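Side-chain contacts in cysteine synthase (Helicobacter pylori, PDB 6AHI), which catalyses the pyridoxal 5'-phosphate-dependent formation of L-cysteine from O-acetyl-L-serine and hydrogen sulfide, and has cystathionine beta-synthase activity: residues T77-A82 and T102-I107; Y52-G57 and A82-K87; P144-F147 and D151-A154. One frame throughout, in Å; residues are numbered along the deposited sequence.

Contact 1 of 3, residues T77-A82 and T102-I107; sequences TGIALA and TEKQQI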
loop_
_atom_site.group_PDB
_atom_site.type_symbol
_atom_site.label_atom_id
_atom_site.label_comp_id
_atom_site.label_asym_id
_atom_site.label_seq_id
_atom_site.Cartn_x
_atom_site.Cartn_y
_atom_site.Cartn_z
ATOM N N THR A 77 9.888 5.365 10.474
ATOM C CA THR A 77 10.934 4.517 11.014
ATOM C C THR A 77 10.326 3.566 12.068
ATOM O O THR A 77 10.726 2.423 12.159
ATOM C CB THR A 77 12.112 5.351 11.550
ATOM O OG1 THR A 77 12.773 5.956 10.432
ATOM C CG2 THR A 77 13.111 4.500 12.303
ATOM N N GLY A 78 9.373 4.062 12.867
ATOM C CA GLY A 78 8.645 3.241 13.813
ATOM C C GLY A 78 7.885 2.103 13.160
ATOM O O GLY A 78 7.940 0.970 13.623
ATOM N N ILE A 79 7.187 2.395 12.063
ATOM C CA ILE A 79 6.446 1.364 11.352
ATOM C C ILE A 79 7.421 0.279 10.894
ATOM O O ILE A 79 7.165 -0.923 11.073
ATOM C CB ILE A 79 5.641 1.983 10.202
ATOM C CG1 ILE A 79 4.547 2.902 10.740
ATOM C CG2 ILE A 79 5.074 0.905 9.291
ATOM C CD1 ILE A 79 3.880 3.731 9.674
ATOM N N ALA A 80 8.537 0.709 10.282
ATOM C CA ALA A 80 9.515 -0.196 9.708
ATOM C C ALA A 80 10.110 -1.097 10.788
ATOM O O ALA A 80 10.207 -2.320 10.601
ATOM C CB ALA A 80 10.590 0.594 9.019
ATOM N N LEU A 81 10.476 -0.495 11.928
ATOM C CA LEU A 81 11.103 -1.273 12.992
ATOM C C LEU A 81 10.101 -2.259 13.592
ATOM O O LEU A 81 10.478 -3.405 13.866
ATOM C CB LEU A 81 11.709 -0.344 14.036
ATOM C CG LEU A 81 13.008 0.312 13.588
ATOM C CD1 LEU A 81 13.403 1.418 14.556
ATOM C CD2 LEU A 81 14.121 -0.718 13.467
ATOM N N ALA A 82 8.850 -1.820 13.780
ATOM C CA ALA A 82 7.823 -2.669 14.356
ATOM C C ALA A 82 7.563 -3.866 13.425
ATOM O O ALA A 82 7.455 -4.995 13.887
ATOM C CB ALA A 82 6.560 -1.884 14.606
ATOM N N THR A 102 -0.991 10.750 13.513
ATOM C CA THR A 102 -1.911 9.801 14.186
ATOM C C THR A 102 -1.966 8.476 13.430
ATOM O O THR A 102 -1.689 7.484 14.069
ATOM C CB THR A 102 -3.288 10.421 14.457
ATOM O OG1 THR A 102 -3.969 9.560 15.364
ATOM C CG2 THR A 102 -4.144 10.577 13.224
ATOM N N GLU A 103 -2.300 8.493 12.139
ATOM C CA GLU A 103 -2.400 7.280 11.359
ATOM C C GLU A 103 -1.140 6.421 11.552
ATOM O O GLU A 103 -1.229 5.215 11.777
ATOM C CB GLU A 103 -2.609 7.619 9.882
ATOM C CG GLU A 103 -4.004 8.126 9.542
ATOM C CD GLU A 103 -4.131 9.606 9.188
ATOM O OE1 GLU A 103 -4.156 10.432 10.119
ATOM O OE2 GLU A 103 -4.226 9.936 7.963
ATOM N N LYS A 104 0.039 7.036 11.466
ATOM C CA LYS A 104 1.270 6.267 11.576
ATOM C C LYS A 104 1.400 5.698 12.996
ATOM O O LYS A 104 1.930 4.605 13.175
ATOM C CB LYS A 104 2.496 7.092 11.190
ATOM C CG LYS A 104 2.607 7.448 9.716
ATOM C CD LYS A 104 3.821 8.310 9.431
ATOM C CE LYS A 104 3.717 9.065 8.112
ATOM N NZ LYS A 104 4.729 10.147 8.048
ATOM N N GLN A 105 0.947 6.442 14.004
ATOM C CA GLN A 105 0.979 5.923 15.383
ATOM C C GLN A 105 0.034 4.720 15.553
ATOM O O GLN A 105 0.351 3.798 16.301
ATOM C CB GLN A 105 0.628 7.012 16.402
ATOM C CG GLN A 105 1.652 8.128 16.449
ATOM C CD GLN A 105 1.306 9.149 17.506
ATOM O OE1 GLN A 105 0.961 8.827 18.644
ATOM N NE2 GLN A 105 1.406 10.406 17.105
ATOM N N GLN A 106 -1.143 4.777 14.924
ATOM C CA GLN A 106 -2.113 3.681 14.957
ATOM C C GLN A 106 -1.452 2.410 14.369
ATOM O O GLN A 106 -1.612 1.320 14.894
ATOM C CB GLN A 106 -3.342 4.016 14.099
ATOM C CG GLN A 106 -4.653 4.275 14.826
ATOM C CD GLN A 106 -5.812 3.907 13.927
ATOM O OE1 GLN A 106 -6.126 2.732 13.720
ATOM N NE2 GLN A 106 -6.453 4.914 13.359
ATOM N N ILE A 107 -0.697 2.583 13.283
ATOM C CA ILE A 107 -0.095 1.474 12.572
ATOM C C ILE A 107 1.029 0.891 13.434
ATOM O O ILE A 107 1.111 -0.308 13.594
ATOM C CB ILE A 107 0.379 1.904 11.171
ATOM C CG1 ILE A 107 -0.804 2.243 10.275
ATOM C CG2 ILE A 107 1.241 0.830 10.564
ATOM C CD1 ILE A 107 -0.429 2.913 9.017
#
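I79 carries this contact, reaching from helix 76-85 between K104 and I107, which stand one turn apart on helix 102-110. Its two branches divide the work. The longer one has CG1 beside the backbone N (chi1 -66°) and then runs extended (chi2 170°), which brings its methyl CD1 to the aliphatic root of K104, 3.9 Å from K104 CG and equally near K104 CB. The two chains cross at about a right angle, and the extended lysine leads its end away from helix 76-85. At the stem of the same branch, I79 CG1 lies 3.9 Å from I107 CG2, and the shorter branch of I79, CG2, packs on that same methyl at 4.0 Å. I107 thus touches with its short branch. Across the two segments the nearest CA atoms are those of I79 and I107, 6.7 Å apart. R298 borders both isoleucines, and K104 passes its charged end on to Y299 OH by a hydrogen bond. The K104 side chain comes within about 4 Å of that of N76, a probable cofactor-binding residue. No hydrogen bond joins the segments: methyls and methylenes make a buried apolar seam, while the K104 ammonium finds its polar partner outside it.

Contact 2 of 3, residues Y52-G57 and A82-K87; sequences YLIGEG and ALVAIK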
loop_
_atom_site.group_PDB
_atom_site.type_symbol
_atom_site.label_atom_id
_atom_site.label_comp_id
_atom_site.label_asym_id
_atom_site.label_seq_id
_atom_site.Cartn_x
_atom_site.Cartn_y
_atom_site.Cartn_z
ATOM N N TYR A 52 17.726 -3.457 7.932
ATOM C CA TYR A 52 19.165 -3.396 8.051
ATOM C C TYR A 52 19.568 -3.267 9.526
ATOM O O TYR A 52 20.462 -3.994 9.959
ATOM C CB TYR A 52 19.730 -2.274 7.181
ATOM C CG TYR A 52 21.235 -2.194 7.183
ATOM C CD1 TYR A 52 21.996 -2.992 6.343
ATOM C CD2 TYR A 52 21.901 -1.334 8.040
ATOM C CE1 TYR A 52 23.376 -2.935 6.351
ATOM C CE2 TYR A 52 23.285 -1.252 8.056
ATOM C CZ TYR A 52 24.021 -2.051 7.197
ATOM O OH TYR A 52 25.378 -1.981 7.200
ATOM N N LEU A 53 18.937 -2.356 10.282
ATOM C CA LEU A 53 19.343 -2.061 11.671
ATOM C C LEU A 53 19.215 -3.320 12.545
ATOM O O LEU A 53 20.111 -3.636 13.327
ATOM C CB LEU A 53 18.482 -0.918 12.227
ATOM C CG LEU A 53 18.820 0.493 11.744
ATOM C CD1 LEU A 53 17.840 1.515 12.312
ATOM C CD2 LEU A 53 20.231 0.853 12.154
ATOM N N ILE A 54 18.099 -4.042 12.396
ATOM C CA ILE A 54 17.830 -5.248 13.159
ATOM C C ILE A 54 18.780 -6.378 12.736
ATOM O O ILE A 54 19.410 -7.014 13.621
ATOM C CB ILE A 54 16.325 -5.598 13.106
ATOM C CG1 ILE A 54 15.589 -4.602 14.010
ATOM C CG2 ILE A 54 16.054 -7.052 13.489
ATOM C CD1 ILE A 54 14.109 -4.537 13.839
ATOM N N GLY A 55 18.930 -6.582 11.421
ATOM C CA GLY A 55 19.839 -7.592 10.855
ATOM C C GLY A 55 21.270 -7.427 11.354
ATOM O O GLY A 55 21.887 -8.373 11.824
ATOM N N GLU A 56 21.799 -6.201 11.262
ATOM C CA GLU A 56 23.179 -5.919 11.658
ATOM C C GLU A 56 23.317 -5.945 13.178
ATOM O O GLU A 56 24.351 -6.347 13.670
ATOM C CB GLU A 56 23.661 -4.581 11.099
ATOM C CG GLU A 56 23.778 -4.594 9.587
ATOM C CD GLU A 56 24.583 -5.747 8.988
ATOM O OE1 GLU A 56 25.794 -5.861 9.308
ATOM O OE2 GLU A 56 23.998 -6.528 8.188
ATOM N N GLY A 57 22.278 -5.511 13.896
ATOM C CA GLY A 57 22.245 -5.558 15.363
ATOM C C GLY A 57 22.485 -6.964 15.905
ATOM O O GLY A 57 23.255 -7.152 16.866
ATOM N N ALA A 82 8.850 -1.820 13.780
ATOM C CA ALA A 82 7.823 -2.669 14.356
ATOM C C ALA A 82 7.563 -3.866 13.425
ATOM O O ALA A 82 7.455 -4.995 13.887
ATOM C CB ALA A 82 6.560 -1.884 14.606
ATOM N N LEU A 83 7.507 -3.596 12.121
ATOM C CA LEU A 83 7.224 -4.650 11.118
ATOM C C LEU A 83 8.323 -5.720 11.139
ATOM O O LEU A 83 8.029 -6.924 11.222
ATOM C CB LEU A 83 7.081 -3.982 9.750
ATOM C CG LEU A 83 6.779 -4.924 8.588
ATOM C CD1 LEU A 83 5.543 -5.728 8.856
ATOM C CD2 LEU A 83 6.585 -4.128 7.315
ATOM N N VAL A 84 9.585 -5.279 11.179
ATOM C CA VAL A 84 10.725 -6.173 11.113
ATOM C C VAL A 84 10.871 -6.911 12.454
ATOM O O VAL A 84 11.255 -8.051 12.474
ATOM C CB VAL A 84 12.003 -5.406 10.721
ATOM C CG1 VAL A 84 13.251 -6.270 10.818
ATOM C CG2 VAL A 84 11.886 -4.806 9.328
ATOM N N ALA A 85 10.540 -6.250 13.574
ATOM C CA ALA A 85 10.642 -6.858 14.911
ATOM C C ALA A 85 9.801 -8.140 15.046
ATOM O O ALA A 85 10.129 -9.034 15.835
ATOM C CB ALA A 85 10.227 -5.850 15.951
ATOM N N ILE A 86 8.696 -8.215 14.305
ATOM C CA ILE A 86 7.735 -9.332 14.431
ATOM C C ILE A 86 8.426 -10.687 14.224
ATOM O O ILE A 86 8.238 -11.604 15.018
ATOM C CB ILE A 86 6.542 -9.128 13.481
ATOM C CG1 ILE A 86 5.704 -7.937 13.949
ATOM C CG2 ILE A 86 5.726 -10.410 13.386
ATOM C CD1 ILE A 86 4.599 -7.531 13.021
ATOM N N LYS A 87 9.251 -10.795 13.180
ATOM C CA LYS A 87 9.854 -12.067 12.816
ATOM C C LYS A 87 10.630 -12.640 13.998
ATOM O O LYS A 87 10.547 -13.824 14.249
ATOM C CB LYS A 87 10.771 -11.923 11.598
ATOM C CG LYS A 87 11.401 -13.223 11.114
ATOM C CD LYS A 87 12.254 -13.028 9.874
ATOM C CE LYS A 87 12.902 -14.311 9.384
ATOM N NZ LYS A 87 13.581 -14.113 8.080
#
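I54 and V84 face each other between helix 48-60 and helix 76-85, their side chains sliding past one another in opposite directions. The isoleucine has its longer branch beside the backbone N (chi1 -74°) and nearly straight at the next bond (chi2 165°), which carries CD1 across to the other helix. There CD1 sits 3.6 Å from V84 CG1 and 3.9 Å from V84 CB. On the valine, CG1 is the branch turned anti to the backbone N (chi1 172°), and this methyl does most of the touching. It fits into the fork of the isoleucine, 3.9 Å from I54 CB and 4.0 Å from I54 CG2, with CD1 on the other arm. Because the chains overlap, each of these two methyls touches the partner's CB as well as its methyl. The tip of I54 also reaches the backbone of the second helix, with I54 CD1 4.0 Å from A85 N. No hydrogen bond crosses; the interaction is a small, buried van der Waals contact. Around it, V84 packs further on Q8 and I11, while A82 and A85 turn to F94 and T92. Helix 76-85 thus packs on helix 48-60 through V84 and on strand 91-97 of the four-stranded parallel sheet through A82 and A85, and L83 touches G261 of the second subunit.

Contact 3 of 3, residues P144-F147 and D151-A154; sequences PLQF and DNPA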
loop_
_atom_site.group_PDB
_atom_site.type_symbol
_atom_site.label_atom_id
_atom_site.label_comp_id
_atom_site.label_asym_id
_atom_site.label_seq_id
_atom_site.Cartn_x
_atom_site.Cartn_y
_atom_site.Cartn_z
ATOM N N PRO A 144 18.748 3.162 18.317
ATOM C CA PRO A 144 19.463 3.437 17.074
ATOM C C PRO A 144 19.897 4.904 16.946
ATOM O O PRO A 144 21.008 5.161 16.493
ATOM C CB PRO A 144 18.464 3.097 15.957
ATOM C CG PRO A 144 17.438 2.200 16.609
ATOM C CD PRO A 144 17.428 2.556 18.083
ATOM N N LEU A 145 19.020 5.836 17.341
ATOM C CA LEU A 145 19.171 7.279 17.044
ATOM C C LEU A 145 19.590 7.447 15.587
ATOM O O LEU A 145 20.747 7.754 15.300
ATOM C CB LEU A 145 20.171 7.917 18.008
ATOM C CG LEU A 145 19.648 8.014 19.440
ATOM C CD1 LEU A 145 20.733 8.503 20.403
ATOM C CD2 LEU A 145 18.421 8.921 19.512
ATOM N N GLN A 146 18.622 7.187 14.705
ATOM C CA GLN A 146 18.812 7.209 13.271
ATOM C C GLN A 146 19.452 8.539 12.838
ATOM O O GLN A 146 20.238 8.567 11.902
ATOM C CB GLN A 146 17.473 6.975 12.547
ATOM C CG GLN A 146 16.509 8.159 12.637
ATOM C CD GLN A 146 15.085 7.798 12.291
ATOM O OE1 GLN A 146 14.793 7.423 11.151
ATOM N NE2 GLN A 146 14.182 7.915 13.266
ATOM N N PHE A 147 19.113 9.633 13.530
ATOM C CA PHE A 147 19.506 10.985 13.113
ATOM C C PHE A 147 21.013 11.217 13.285
ATOM O O PHE A 147 21.547 12.152 12.704
ATOM C CB PHE A 147 18.672 12.040 13.838
ATOM C CG PHE A 147 17.208 11.922 13.525
ATOM C CD1 PHE A 147 16.716 12.274 12.271
ATOM C CD2 PHE A 147 16.339 11.366 14.454
ATOM C CE1 PHE A 147 15.370 12.112 11.972
ATOM C CE2 PHE A 147 14.990 11.216 14.159
ATOM C CZ PHE A 147 14.510 11.586 12.917
ATOM N N ASP A 151 24.834 4.007 10.693
ATOM C CA ASP A 151 24.177 2.814 10.143
ATOM C C ASP A 151 22.922 3.206 9.362
ATOM O O ASP A 151 22.407 2.400 8.620
ATOM C CB ASP A 151 23.784 1.806 11.224
ATOM C CG ASP A 151 24.974 1.164 11.905
ATOM O OD1 ASP A 151 26.017 0.998 11.219
ATOM O OD2 ASP A 151 24.854 0.858 13.108
ATOM N N ASN A 152 22.420 4.429 9.577
ATOM C CA ASN A 152 21.300 4.952 8.806
ATOM C C ASN A 152 21.706 5.013 7.326
ATOM O O ASN A 152 21.174 4.255 6.517
ATOM C CB ASN A 152 20.792 6.254 9.441
ATOM C CG ASN A 152 19.708 6.962 8.652
ATOM O OD1 ASN A 152 19.254 6.478 7.612
ATOM N ND2 ASN A 152 19.291 8.121 9.149
ATOM N N PRO A 153 22.652 5.878 6.882
ATOM C CA PRO A 153 23.062 5.863 5.477
ATOM C C PRO A 153 23.595 4.494 5.021
ATOM O O PRO A 153 23.356 4.093 3.862
ATOM C CB PRO A 153 24.111 6.979 5.335
ATOM C CG PRO A 153 24.453 7.401 6.757
ATOM C CD PRO A 153 23.318 6.939 7.650
ATOM N N ALA A 154 24.259 3.752 5.909
ATOM C CA ALA A 154 24.819 2.452 5.515
ATOM C C ALA A 154 23.716 1.519 5.039
ATOM O O ALA A 154 23.937 0.682 4.112
ATOM C CB ALA A 154 25.562 1.803 6.634
#
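The QFxNPxN sequence familiar from cysteine synthases bends back on itself here: Q146, in the loop after strand 141-142, is joined to N152 in the first turn of helix 151-158. The amide ND2 of N152 donates to Q146 O over 2.9 Å, and the bond is fairly straight, 160° at the hydrogen. The acceptor lies close to the amide plane of N152, whereas the donor stands well above the carbonyl plane of Q146, 54° out of it. The N152 side chain points toward the loop, its CG opposite the backbone N (chi1 175°), and its CB also rests 3.4 Å from Q146 O. A second bond, to S181 OG, ties the same ND2 to the loop that probably binds pyridoxal 5'-phosphate; two bonds should fix how this amide is turned. Q146 is itself held: its side-chain OE1 hydrogen-bonds T77 OG1, its N is bonded to E71 OE2, and its CG lies over the centre of the F147 ring, 3.6 Å above the plane. An asparagine amide bonded to a main-chain carbonyl thus closes the loop onto the following helix, in a segment typical of cysteine synthases, beside the predicted glycine-rich cofactor loop.

Overall arrangement
The three contacts gather round one part of the fold, their centres 13 to 17 Å apart. Contacts 1 and 2 share helix 76-85 and A82, using different faces of it: helix 102-110 packs on one, helix 48-60 on another. Their segments alternate along the chain, and both reach the second subunit; contact 3 follows both in sequence. Helix 48-60 also joins contact 2 to contact 3, since Y52 and L53 pack on D151, and Y52 on A154 as well, with L53 also meeting P144. The bond of T77 to the loop joins contact 1 directly to contact 3. Helices beside the four-stranded parallel sheet are thereby connected to the surroundings of the probable cofactor site.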